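RsfP (Uncultured bacterium, PDB 4GLJ) probably catalyses the phosphorolysis of methylthioadenosine, as a methylthioadenosine phosphorylase of the phosphorylase superfamily, and binds the dye rhodamine B. Local coordinates at residues S126-V134 against T288-L296. Numbering follows the deposited sequence.
Sequences STFFGDGAV and TKTRLAALL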
loop_
_atom_site.group_PDB
_atom_site.type_symbol
_atom_site.label_atom_id
_atom_site.label_comp_id
_atom_site.label_asym_id
_atom_site.label_seq_id
_atom_site.Cartn_x
_atom_site.Cartn_y
_atom_site.Cartn_z
ATOM N N SER A 126 -11.007 -3.731 -2.292
ATOM C CA SER A 126 -11.573 -2.395 -2.532
ATOM C C SER A 126 -12.464 -2.344 -3.811
ATOM O O SER A 126 -12.772 -1.267 -4.332
ATOM C CB SER A 126 -10.432 -1.355 -2.605
ATOM O OG SER A 126 -9.520 -1.819 -3.616
ATOM N N THR A 127 -12.944 -3.512 -4.226
ATOM C CA THR A 127 -13.850 -3.628 -5.381
ATOM C C THR A 127 -14.658 -4.895 -5.232
ATOM O O THR A 127 -14.273 -5.866 -4.552
ATOM C CB THR A 127 -13.047 -3.672 -6.716
ATOM O OG1 THR A 127 -13.941 -3.766 -7.831
ATOM C CG2 THR A 127 -12.107 -4.881 -6.776
ATOM N N PHE A 128 -15.798 -4.897 -5.897
ATOM C CA PHE A 128 -16.609 -6.067 -5.986
ATOM C C PHE A 128 -16.216 -6.827 -7.224
ATOM O O PHE A 128 -16.685 -7.934 -7.422
ATOM C CB PHE A 128 -18.071 -5.691 -6.220
ATOM C CG PHE A 128 -18.737 -5.110 -5.026
ATOM C CD1 PHE A 128 -19.104 -5.925 -3.931
ATOM C CD2 PHE A 128 -19.122 -3.769 -5.015
ATOM C CE1 PHE A 128 -19.771 -5.391 -2.835
ATOM C CE2 PHE A 128 -19.801 -3.260 -3.909
ATOM C CZ PHE A 128 -20.157 -4.051 -2.833
ATOM N N PHE A 129 -15.351 -6.215 -8.054
ATOM C CA PHE A 129 -15.015 -6.815 -9.334
ATOM C C PHE A 129 -13.792 -7.712 -9.322
ATOM O O PHE A 129 -13.109 -7.807 -8.318
ATOM C CB PHE A 129 -14.978 -5.691 -10.409
ATOM C CG PHE A 129 -16.382 -5.133 -10.629
ATOM C CD1 PHE A 129 -16.860 -4.022 -9.896
ATOM C CD2 PHE A 129 -17.282 -5.819 -11.446
ATOM C CE1 PHE A 129 -18.185 -3.575 -10.068
ATOM C CE2 PHE A 129 -18.585 -5.385 -11.626
ATOM C CZ PHE A 129 -19.064 -4.289 -10.880
ATOM N N GLY A 130 -13.501 -8.370 -10.441
ATOM C CA GLY A 130 -12.464 -9.386 -10.441
ATOM C C GLY A 130 -13.180 -10.720 -10.491
ATOM O O GLY A 130 -14.445 -10.778 -10.475
ATOM N N ASP A 131 -12.382 -11.799 -10.636
ATOM C CA ASP A 131 -12.905 -13.159 -10.651
ATOM C C ASP A 131 -14.120 -13.340 -11.533
ATOM O O ASP A 131 -15.136 -13.934 -11.071
ATOM C CB ASP A 131 -13.201 -13.653 -9.208
ATOM C CG ASP A 131 -13.485 -15.157 -9.151
ATOM O OD1 ASP A 131 -13.044 -15.928 -10.052
ATOM O OD2 ASP A 131 -14.149 -15.592 -8.180
ATOM N N GLY A 132 -14.057 -12.890 -12.801
ATOM C CA GLY A 132 -15.212 -13.097 -13.693
ATOM C C GLY A 132 -15.907 -11.849 -14.276
ATOM O O GLY A 132 -16.639 -11.974 -15.244
ATOM N N ALA A 133 -15.642 -10.676 -13.730
ATOM C CA ALA A 133 -16.296 -9.430 -14.181
ATOM C C ALA A 133 -15.301 -8.290 -14.018
ATOM O O ALA A 133 -14.649 -8.217 -12.971
ATOM C CB ALA A 133 -17.496 -9.161 -13.327
ATOM N N VAL A 134 -15.188 -7.429 -15.028
ATOM C CA VAL A 134 -14.258 -6.276 -15.007
ATOM C C VAL A 134 -15.111 -5.008 -15.136
ATOM O O VAL A 134 -16.011 -4.923 -16.042
ATOM C CB VAL A 134 -13.288 -6.359 -16.241
ATOM C CG1 VAL A 134 -12.360 -5.125 -16.360
ATOM C CG2 VAL A 134 -12.457 -7.649 -16.212
ATOM N N THR A 288 -20.526 -15.777 -11.106
ATOM C CA THR A 288 -20.237 -14.318 -11.076
ATOM C C THR A 288 -21.545 -13.492 -11.025
ATOM O O THR A 288 -21.696 -12.583 -10.179
ATOM C CB THR A 288 -19.368 -13.942 -12.294
ATOM O OG1 THR A 288 -18.126 -14.674 -12.175
ATOM C CG2 THR A 288 -19.080 -12.419 -12.366
ATOM N N LYS A 289 -22.471 -13.796 -11.943
ATOM C CA LYS A 289 -23.743 -13.053 -11.955
ATOM C C LYS A 289 -24.433 -13.129 -10.591
ATOM O O LYS A 289 -25.035 -12.174 -10.167
ATOM C CB LYS A 289 -24.724 -13.623 -12.976
ATOM C CG LYS A 289 -24.549 -13.052 -14.355
ATOM C CD LYS A 289 -25.720 -13.466 -15.278
ATOM C CE LYS A 289 -25.824 -14.982 -15.548
ATOM N NZ LYS A 289 -24.576 -15.732 -15.925
ATOM N N THR A 290 -24.353 -14.290 -9.939
ATOM C CA THR A 290 -25.064 -14.543 -8.695
ATOM C C THR A 290 -24.395 -13.692 -7.633
ATOM O O THR A 290 -25.084 -13.024 -6.860
ATOM C CB THR A 290 -25.016 -16.032 -8.288
ATOM O OG1 THR A 290 -25.519 -16.849 -9.360
ATOM C CG2 THR A 290 -25.815 -16.275 -7.007
ATOM N N ARG A 291 -23.064 -13.686 -7.606
ATOM C CA ARG A 291 -22.328 -12.908 -6.606
ATOM C C ARG A 291 -22.593 -11.395 -6.808
ATOM O O ARG A 291 -22.588 -10.608 -5.859
ATOM C CB ARG A 291 -20.824 -13.192 -6.775
ATOM C CG ARG A 291 -19.944 -12.735 -5.623
ATOM C CD ARG A 291 -18.452 -13.100 -5.765
ATOM N NE ARG A 291 -17.892 -12.663 -7.047
ATOM C CZ ARG A 291 -17.609 -13.478 -8.060
ATOM N NH1 ARG A 291 -17.774 -14.812 -7.993
ATOM N NH2 ARG A 291 -17.133 -12.953 -9.160
ATOM N N LEU A 292 -22.743 -10.965 -8.048
ATOM C CA LEU A 292 -22.904 -9.527 -8.289
ATOM C C LEU A 292 -24.331 -9.072 -8.455
ATOM O O LEU A 292 -24.576 -7.891 -8.819
ATOM C CB LEU A 292 -22.137 -9.127 -9.563
ATOM C CG LEU A 292 -20.599 -9.409 -9.538
ATOM C CD1 LEU A 292 -20.043 -8.978 -10.917
ATOM C CD2 LEU A 292 -19.964 -8.645 -8.370
ATOM N N ALA A 293 -25.271 -9.993 -8.211
ATOM C CA ALA A 293 -26.672 -9.775 -8.625
ATOM C C ALA A 293 -27.235 -8.389 -8.248
ATOM O O ALA A 293 -27.752 -7.647 -9.113
ATOM C CB ALA A 293 -27.544 -10.895 -8.066
ATOM N N ALA A 294 -27.160 -8.026 -6.964
ATOM C CA ALA A 294 -27.743 -6.723 -6.500
ATOM C C ALA A 294 -27.125 -5.453 -7.150
ATOM O O ALA A 294 -27.743 -4.386 -7.130
ATOM C CB ALA A 294 -27.647 -6.600 -4.999
ATOM N N LEU A 295 -25.934 -5.569 -7.749
ATOM C CA LEU A 295 -25.227 -4.412 -8.302
ATOM C C LEU A 295 -25.532 -4.242 -9.773
ATOM O O LEU A 295 -25.282 -3.185 -10.356
ATOM C CB LEU A 295 -23.712 -4.600 -8.187
ATOM C CG LEU A 295 -23.192 -5.088 -6.847
ATOM C CD1 LEU A 295 -21.684 -5.382 -6.933
ATOM C CD2 LEU A 295 -23.518 -4.084 -5.733
ATOM N N LEU A 296 -26.060 -5.291 -10.393
ATOM C CA LEU A 296 -26.207 -5.271 -11.817
ATOM C C LEU A 296 -27.592 -4.778 -12.190
ATOM O O LEU A 296 -28.580 -4.998 -11.463
ATOM C CB LEU A 296 -25.974 -6.683 -12.397
ATOM C CG LEU A 296 -24.490 -7.071 -12.267
ATOM C CD1 LEU A 296 -24.344 -8.542 -12.614
ATOM C CD2 LEU A 296 -23.541 -6.196 -13.089
HETATM O O HOH W 1 -16.765 -10.066 -9.166
HETATM O O HOH W 2 -17.465 -9.969 -6.088
HETATM O O HOH W 3 -17.013 -16.345 -10.031
#
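R291 NH2 is gripped by two acceptors: it donates to D131 O at 2.9 Å, and to water 1. The bond to D131 O is bent, with an N-H...O angle of 135°, and the nitrogen stands above the carbonyl plane. Water 1 passes its own hydrogens to F128 O and G130 O, and water 2 joins R291 NE to F128 O. Water 3 accepts from R291 NH1 and also bonds T288 OG1, whose other partner is S285 OG. All three waters lie at the guanidinium edge. D131 OD2 lies over one face, 3.7 Å from R291 NH1, the planes 11° apart: a long salt bridge of charges only, with no N-H aimed at the oxygen. R291 reaches the loop with CG anti to the backbone N (chi1 -166°) and a bend at chi3. Replacing R291 by an alanine would probably cost D131 O its arginine N-H, leave the D131 carboxylate without this nearby charge, and free waters 1 and 2 to shift. The contact joins the last helix, 286-291, and the 3-10 turn after it to the loop between strand 111-119 and helix 145-157 of the phosphorylase-type fold. E75 of the second subunit accepts from D131 N. Apolar contacts lie beside the polar ones: L292 CD1 touches A133 CB at 3.5 Å and F129 CE2 at 3.9 Å. L295 CD1 makes a CH-pi contact over the F128 ring, 3.8 Å from its centroid.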